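Local coordinates for nitrogenase molybdenum-iron protein alpha chain (Clostridium pasteurianum, PDB 5VQ3) that reduces dinitrogen to ammonia at an iron-molybdenum cofactor, as part of the nitrogenase complex, at residues Phe461-Lys466 against Val476-Leu481. Residues are numbered along the deposited sequence; the frame is centred on the assembly and turned at random.
Sequences FFAGIK and VLSKQL. With HCA (3-hydroxy-3-carboxy-adipic acid), chain E.
Phe461 and Ala463 bind the returning segment 476-481 through their backbones in the pattern of a parallel pair, though only Ala463 and Gln480 form a full bridge: Phe461 N donates to Leu477 O (2.8 Å), and Leu481 N to Ala463 O (2.9 Å), with a weak Ala463 N to Lys479 O bond between. Where a parallel pairing would bring a backbone N-H to Phe461 O, Ser478 supplies its hydroxyl instead; with OG anti to the backbone N (chi1 -172°), it donates to Phe461 O at 2.7 Å. A short polar side chain suits this buried spot, because OG also accepts from a water that donates to Gly464 O. Leu481 CD1 presses on Phe462 CB (3.4 Å), while Lys479 CB meets the ring's CD1 and CE1 obliquely. Gln480 runs beside Ile465, its OE1 3.6 Å from Ile465 CB; Tyr486 OH bonds its NE2, and Ser483 weakly its OE1. Gly464, with no side chain, lets the backbone pass close to homocitrate, its CA 3.5 Å from HCA O3, and Ile465 N donates to that oxygen (2.8 Å, 164°). The pairing thus ties a strand edge to the loop leading into cofactor ligand His482, and the N-H of Ile465 would offset some of the carboxylate's negative charge.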
ATOM      1  N   PHE A 461      16.940  -3.212 -27.890  1.00 19.19           N
ATOM      2  CA  PHE A 461      18.375  -2.969 -27.694  1.00 21.32           C
ATOM      3  C   PHE A 461      18.667  -3.412 -26.277  1.00 20.40           C
ATOM      4  O   PHE A 461      18.245  -2.725 -25.338  1.00 22.50           O
ATOM      5  CB  PHE A 461      18.697  -1.479 -27.912  1.00 21.15           C
ATOM      6  CG  PHE A 461      20.145  -1.187 -28.158  1.00 25.46           C
ATOM      7  CD1 PHE A 461      21.156  -1.734 -27.365  1.00 29.31           C
ATOM      8  CD2 PHE A 461      20.508  -0.318 -29.163  1.00 23.42           C
ATOM      9  CE1 PHE A 461      22.493  -1.433 -27.592  1.00 30.73           C
ATOM     10  CE2 PHE A 461      21.847   0.003 -29.368  1.00 27.12           C
ATOM     11  CZ  PHE A 461      22.846  -0.571 -28.616  1.00 26.87           C
ATOM     12  N   PHE A 462      19.310  -4.571 -26.141  1.00 19.08           N
ATOM     13  CA  PHE A 462      19.649  -5.164 -24.860  1.00 20.37           C
ATOM     14  C   PHE A 462      20.868  -4.498 -24.248  1.00 22.47           C
ATOM     15  O   PHE A 462      21.863  -4.286 -24.931  1.00 21.04           O
ATOM     16  CB  PHE A 462      19.903  -6.649 -25.002  1.00 21.07           C
ATOM     17  CG  PHE A 462      18.722  -7.426 -25.528  1.00 19.95           C
ATOM     18  CD1 PHE A 462      17.796  -7.999 -24.671  1.00 19.27           C
ATOM     19  CD2 PHE A 462      18.553  -7.634 -26.883  1.00 20.54           C
ATOM     20  CE1 PHE A 462      16.718  -8.738 -25.147  1.00 23.19           C
ATOM     21  CE2 PHE A 462      17.508  -8.393 -27.355  1.00 19.32           C
ATOM     22  CZ  PHE A 462      16.559  -8.921 -26.509  1.00 21.61           C
ATOM     23  N   ALA A 463      20.828  -4.190 -22.950  1.00 18.79           N
ATOM     24  CA  ALA A 463      21.928  -3.509 -22.351  1.00 19.73           C
ATOM     25  C   ALA A 463      21.917  -3.673 -20.813  1.00 20.33           C
ATOM     26  O   ALA A 463      21.672  -4.755 -20.323  1.00 18.84           O
ATOM     27  CB  ALA A 463      21.897  -2.039 -22.768  1.00 22.04           C
ATOM     28  N   GLY A 464      22.219  -2.605 -20.099  1.00 17.51           N
ATOM     29  CA  GLY A 464      22.238  -2.618 -18.637  1.00 19.26           C
ATOM     30  C   GLY A 464      21.363  -1.487 -18.111  1.00 20.17           C
ATOM     31  O   GLY A 464      20.574  -0.890 -18.851  1.00 19.53           O
ATOM     32  N   ILE A 465      21.448  -1.249 -16.808  1.00 19.24           N
ATOM     33  CA  ILE A 465      20.559  -0.342 -16.110  1.00 19.77           C
ATOM     34  C   ILE A 465      20.785   1.143 -16.505  1.00 20.61           C
ATOM     35  O   ILE A 465      19.849   1.909 -16.540  1.00 22.64           O
ATOM     36  CB  ILE A 465      20.710  -0.561 -14.569  1.00 21.28           C
ATOM     37  CG1 ILE A 465      19.646   0.191 -13.789  1.00 28.07           C
ATOM     38  CG2 ILE A 465      22.106  -0.163 -14.081  1.00 25.10           C
ATOM     39  CD1 ILE A 465      18.245  -0.257 -14.096  1.00 24.98           C
ATOM     40  N   LYS A 466      22.013   1.512 -16.868  1.00 23.24           N
ATOM     41  CA  LYS A 466      22.336   2.899 -17.177  1.00 19.89           C
ATOM     42  C   LYS A 466      21.726   3.263 -18.538  1.00 21.67           C
ATOM     43  O   LYS A 466      21.331   4.421 -18.771  1.00 25.88           O
ATOM     44  CB  LYS A 466      23.835   3.160 -17.129  1.00 20.75           C
ATOM     45  CG  LYS A 466      24.432   2.997 -15.745  1.00 18.75           C
ATOM     46  CD  LYS A 466      25.882   3.485 -15.586  1.00 21.49           C
ATOM     47  CE  LYS A 466      26.857   2.815 -16.518  1.00 21.74           C
ATOM     48  NZ  LYS A 466      27.012   1.343 -16.405  1.00 24.15           N
ATOM     49  N   VAL A 476      11.901   2.292 -27.680  1.00 22.93           N
ATOM     50  CA  VAL A 476      12.520   1.037 -28.065  1.00 21.84           C
ATOM     51  C   VAL A 476      12.649   0.192 -26.830  1.00 24.97           C
ATOM     52  O   VAL A 476      13.089   0.687 -25.801  1.00 22.28           O
ATOM     53  CB  VAL A 476      13.910   1.282 -28.667  1.00 21.45           C
ATOM     54  CG1 VAL A 476      14.651  -0.040 -28.887  1.00 25.90           C
ATOM     55  CG2 VAL A 476      13.806   2.130 -29.926  1.00 26.54           C
ATOM     56  N   LEU A 477      12.322  -1.094 -26.929  1.00 24.46           N
ATOM     57  CA  LEU A 477      12.436  -1.993 -25.775  1.00 21.73           C
ATOM     58  C   LEU A 477      13.879  -2.275 -25.413  1.00 21.71           C
ATOM     59  O   LEU A 477      14.688  -2.602 -26.292  1.00 21.15           O
ATOM     60  CB  LEU A 477      11.776  -3.326 -26.095  1.00 22.26           C
ATOM     61  CG  LEU A 477      11.873  -4.374 -24.997  1.00 22.24           C
ATOM     62  CD1 LEU A 477      11.020  -4.039 -23.775  1.00 21.30           C
ATOM     63  CD2 LEU A 477      11.420  -5.706 -25.564  1.00 24.83           C
ATOM     64  N   SER A 478      14.191  -2.225 -24.120  1.00 18.91           N
ATOM     65  CA  SER A 478      15.510  -2.583 -23.636  1.00 17.99           C
ATOM     66  C   SER A 478      15.392  -3.491 -22.462  1.00 22.31           C
ATOM     67  O   SER A 478      15.191  -3.033 -21.327  1.00 23.02           O
ATOM     68  CB  SER A 478      16.306  -1.369 -23.235  1.00 17.36           C
ATOM     69  OG  SER A 478      17.652  -1.690 -22.929  1.00 20.86           O
ATOM     70  N   LYS A 479      15.593  -4.771 -22.701  1.00 21.30           N
ATOM     71  CA  LYS A 479      15.695  -5.724 -21.611  1.00 20.73           C
ATOM     72  C   LYS A 479      17.130  -5.819 -21.153  1.00 22.37           C
ATOM     73  O   LYS A 479      18.075  -5.778 -21.980  1.00 21.13           O
ATOM     74  CB  LYS A 479      15.138  -7.061 -22.038  1.00 23.11           C
ATOM     75  CG  LYS A 479      13.606  -7.008 -22.187  1.00 22.69           C
ATOM     76  CD  LYS A 479      12.892  -7.196 -20.856  1.00 30.25           C
ATOM     77  CE  LYS A 479      11.423  -6.764 -20.860  1.00 29.57           C
ATOM     78  NZ  LYS A 479      10.901  -6.786 -19.447  1.00 33.54           N
ATOM     79  N   GLN A 480      17.305  -5.884 -19.832  1.00 19.64           N
ATOM     80  CA  GLN A 480      18.630  -5.947 -19.224  1.00 18.93           C
ATOM     81  C   GLN A 480      19.297  -7.324 -19.320  1.00 21.03           C
ATOM     82  O   GLN A 480      18.719  -8.361 -18.896  1.00 21.39           O
ATOM     83  CB  GLN A 480      18.517  -5.577 -17.752  1.00 20.99           C
ATOM     84  CG  GLN A 480      18.140  -4.152 -17.502  1.00 20.40           C
ATOM     85  CD  GLN A 480      18.112  -3.825 -16.002  1.00 22.33           C
ATOM     86  OE1 GLN A 480      19.158  -3.696 -15.382  1.00 20.90           O
ATOM     87  NE2 GLN A 480      16.901  -3.724 -15.422  1.00 20.35           N
ATOM     88  N   LEU A 481      20.530  -7.354 -19.820  1.00 18.89           N
ATOM     89  CA  LEU A 481      21.274  -8.597 -19.883  1.00 17.76           C
ATOM     90  C   LEU A 481      22.180  -8.849 -18.693  1.00 19.87           C
ATOM     91  O   LEU A 481      22.773  -9.911 -18.592  1.00 19.66           O
ATOM     92  CB  LEU A 481      22.075  -8.671 -21.189  1.00 22.54           C
ATOM     93  CG  LEU A 481      21.194  -8.866 -22.437  1.00 29.64           C
ATOM     94  CD1 LEU A 481      22.063  -8.900 -23.679  1.00 35.62           C
ATOM     95  CD2 LEU A 481      20.374 -10.135 -22.294  1.00 29.84           C
TER
HETATM   96  C1  HCA E 601      29.421  -4.238 -12.608  1.00 22.92           C
HETATM   97  C2  HCA E 601      28.169  -4.998 -12.205  1.00 21.07           C
HETATM   98  C3  HCA E 601      27.151  -5.055 -13.359  1.00 19.21           C
HETATM   99  C4  HCA E 601      26.330  -3.771 -13.549  1.00 20.49           C
HETATM  100  C5  HCA E 601      25.086  -4.061 -14.418  1.00 21.30           C
HETATM  101  C6  HCA E 601      24.411  -2.918 -15.153  1.00 24.31           C
HETATM  102  C7  HCA E 601      26.172  -6.178 -13.059  1.00 18.74           C
HETATM  103  O1  HCA E 601      30.093  -3.675 -11.702  1.00 23.09           O
HETATM  104  O2  HCA E 601      29.706  -4.178 -13.808  1.00 21.07           O
HETATM  105  O3  HCA E 601      23.150  -2.989 -15.328  1.00 19.85           O
HETATM  106  O4  HCA E 601      25.098  -1.967 -15.623  1.00 27.22           O
HETATM  107  O5  HCA E 601      25.535  -6.157 -11.976  1.00 20.03           O
HETATM  108  O6  HCA E 601      25.999  -7.107 -13.899  1.00 17.81           O
HETATM  109  O7  HCA E 601      27.846  -5.365 -14.593  1.00 18.15           O
HETATM  110  O   HOH W   1      18.962  -2.793 -20.712  1.00 21.02           O